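Local coordinates for protein signal peptidase I (Enterococcus faecalis, PDB 4ME8) that probably cleaves hydrophobic N-terminal signal or leader sequences from secreted proteins, as a serine-type endopeptidase of the S26 family, at residues Leu97-Ser102 with Ser123-Phe128. Residues are numbered along the deposited sequence; the frame is centred on the assembly and turned at random.
With EDO (1,2-ethanediol), chain C.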
loop_
_atom_site.group_PDB
_atom_site.type_symbol
_atom_site.label_atom_id
_atom_site.label_comp_id
_atom_site.label_asym_id
_atom_site.label_seq_id
_atom_site.Cartn_x
_atom_site.Cartn_y
_atom_site.Cartn_z
ATOM N N LEU A 97 -8.582 9.411 1.402
ATOM C CA LEU A 97 -7.633 9.715 0.354
ATOM C C LEU A 97 -8.343 10.224 -0.881
ATOM O O LEU A 97 -9.229 9.551 -1.416
ATOM C CB LEU A 97 -6.812 8.480 0.003
ATOM C CG LEU A 97 -5.942 7.896 1.111
ATOM C CD1 LEU A 97 -5.470 6.512 0.684
ATOM C CD2 LEU A 97 -4.768 8.810 1.432
ATOM N N GLU A 98 -7.947 11.425 -1.301
ATOM C CA GLU A 98 -8.363 12.029 -2.563
ATOM C C GLU A 98 -8.179 11.029 -3.711
ATOM O O GLU A 98 -9.066 10.856 -4.540
ATOM C CB GLU A 98 -7.536 13.316 -2.792
ATOM C CG GLU A 98 -7.746 14.052 -4.115
ATOM C CD GLU A 98 -7.001 15.397 -4.199
ATOM O OE1 GLU A 98 -6.008 15.610 -3.465
ATOM O OE2 GLU A 98 -7.407 16.253 -5.018
ATOM N N ALA A 99 -7.040 10.345 -3.729
ATOM C CA ALA A 99 -6.729 9.397 -4.800
ATOM C C ALA A 99 -7.598 8.110 -4.848
ATOM O O ALA A 99 -7.617 7.427 -5.880
ATOM C CB ALA A 99 -5.250 9.034 -4.746
ATOM N N THR A 100 -8.294 7.765 -3.761
ATOM C CA THR A 100 -9.138 6.555 -3.751
ATOM C C THR A 100 -10.631 6.826 -3.582
ATOM O O THR A 100 -11.425 6.312 -4.367
ATOM C CB THR A 100 -8.702 5.537 -2.676
ATOM O OG1 THR A 100 -8.670 6.165 -1.388
ATOM C CG2 THR A 100 -7.327 4.951 -3.017
ATOM N N GLN A 101 -11.000 7.604 -2.558
ATOM C CA GLN A 101 -12.413 7.913 -2.225
ATOM C C GLN A 101 -13.355 6.727 -2.393
ATOM O O GLN A 101 -14.220 6.722 -3.275
ATOM C CB GLN A 101 -12.917 9.087 -3.057
ATOM C CG GLN A 101 -12.242 10.394 -2.708
ATOM C CD GLN A 101 -12.785 11.554 -3.506
ATOM O OE1 GLN A 101 -14.001 11.726 -3.644
ATOM N NE2 GLN A 101 -11.884 12.361 -4.038
ATOM N N SER A 102 -13.187 5.738 -1.523
ATOM C CA SER A 102 -13.815 4.436 -1.692
ATOM C C SER A 102 -13.854 3.707 -0.344
ATOM O O SER A 102 -12.950 3.878 0.468
ATOM C CB SER A 102 -13.004 3.639 -2.727
ATOM O OG SER A 102 -13.320 2.258 -2.714
ATOM N N SER A 123 -0.276 4.165 -3.566
ATOM C CA SER A 123 -1.737 4.250 -3.702
ATOM C C SER A 123 -2.349 5.405 -2.916
ATOM O O SER A 123 -3.445 5.863 -3.250
ATOM C CB SER A 123 -2.414 2.931 -3.325
ATOM O OG SER A 123 -2.220 1.948 -4.332
ATOM N N ARG A 124 -1.649 5.884 -1.886
ATOM C CA ARG A 124 -2.072 7.108 -1.200
ATOM C C ARG A 124 -2.198 8.304 -2.131
ATOM O O ARG A 124 -2.938 9.229 -1.823
ATOM C CB ARG A 124 -1.102 7.479 -0.080
ATOM C CG ARG A 124 -1.212 6.604 1.150
ATOM C CD ARG A 124 -0.080 6.883 2.122
ATOM N NE ARG A 124 1.227 6.587 1.535
ATOM C CZ ARG A 124 2.393 6.905 2.096
ATOM N NH1 ARG A 124 2.431 7.533 3.271
ATOM N NH2 ARG A 124 3.529 6.597 1.478
ATOM N N TYR A 125 -1.454 8.296 -3.241
ATOM C CA TYR A 125 -1.349 9.471 -4.115
ATOM C C TYR A 125 -1.682 9.214 -5.592
ATOM O O TYR A 125 -2.202 10.117 -6.252
ATOM C CB TYR A 125 0.048 10.088 -3.979
ATOM C CG TYR A 125 0.439 10.339 -2.535
ATOM C CD1 TYR A 125 -0.271 11.243 -1.752
ATOM C CD2 TYR A 125 1.501 9.657 -1.947
ATOM C CE1 TYR A 125 0.072 11.473 -0.428
ATOM C CE2 TYR A 125 1.853 9.879 -0.625
ATOM C CZ TYR A 125 1.135 10.786 0.129
ATOM O OH TYR A 125 1.484 11.005 1.435
ATOM N N PHE A 126 -1.371 8.024 -6.119
ATOM C CA PHE A 126 -1.814 7.656 -7.483
ATOM C C PHE A 126 -3.020 6.695 -7.554
ATOM O O PHE A 126 -3.426 6.285 -8.648
ATOM C CB PHE A 126 -0.646 7.195 -8.390
ATOM C CG PHE A 126 0.072 5.929 -7.956
ATOM C CD1 PHE A 126 -0.606 4.824 -7.452
ATOM C CD2 PHE A 126 1.442 5.824 -8.143
ATOM C CE1 PHE A 126 0.068 3.675 -7.092
ATOM C CE2 PHE A 126 2.129 4.671 -7.793
ATOM C CZ PHE A 126 1.440 3.590 -7.269
ATOM N N GLY A 127 -3.597 6.347 -6.406
ATOM C CA GLY A 127 -4.825 5.557 -6.387
ATOM C C GLY A 127 -4.563 4.079 -6.584
ATOM O O GLY A 127 -3.430 3.630 -6.478
ATOM N N PHE A 128 -5.611 3.322 -6.888
ATOM C CA PHE A 128 -5.510 1.864 -6.971
ATOM C C PHE A 128 -4.740 1.400 -8.210
ATOM O O PHE A 128 -4.719 2.084 -9.234
ATOM C CB PHE A 128 -6.902 1.212 -6.954
ATOM C CG PHE A 128 -7.704 1.509 -5.712
ATOM C CD1 PHE A 128 -7.339 0.967 -4.479
ATOM C CD2 PHE A 128 -8.837 2.330 -5.772
ATOM C CE1 PHE A 128 -8.082 1.238 -3.337
ATOM C CE2 PHE A 128 -9.576 2.605 -4.629
ATOM C CZ PHE A 128 -9.195 2.057 -3.411
HETATM C C1 EDO C . -4.382 12.529 0.275
HETATM O O1 EDO C . -3.259 12.563 1.176
HETATM C C2 EDO C . -3.914 12.510 -1.182
HETATM O O2 EDO C . -4.589 11.483 -1.936
HETATM O O HOH W 1 -7.820 5.121 -7.742
#
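Hydroxyl O2 of a bound 1,2-ethanediol, probably a crystallisation additive, joins Ala99 to Arg124 in this crystal: it donates to Arg124 O at 2.8 Å and accepts from Ala99 N at 3.2 Å. A water repeats the device, donating to Ala99 O and accepting from Phe128 N, both at 3.0 Å, and illustrates how two backbones can be joined without any direct hydrogen bond. The methyl of Ala99 packs on the carbonyls of the single, weakly bonded helical turn 123-126, 3.6 Å from Tyr125 O, and Leu97 CD2 rests 3.8 Å from Arg124 O. Thr100 lays CG2 over one face of the Phe128 ring, a CH-pi contact 3.7 Å from the centroid, while Ser102 CB stands at the ring edge. Thr100 OG1, between backbone N and carbonyl carbon (chi1 55°), hydrogen-bonds Leu94 O, leaving CG2 for the ring. Gly127, at positive phi, leaves the helix close to Ala99 O; Ser123 OG, also bonded to Val112 N, donates to Gly127 O at 3.0 Å from above the carbonyl plane. The contact packs the loop between strands 92-93 and 109-113 against this turn. Phe126, its side chain about 5 Å from that of Lys46, places the turn beside the probable active site of an S26 signal peptidase.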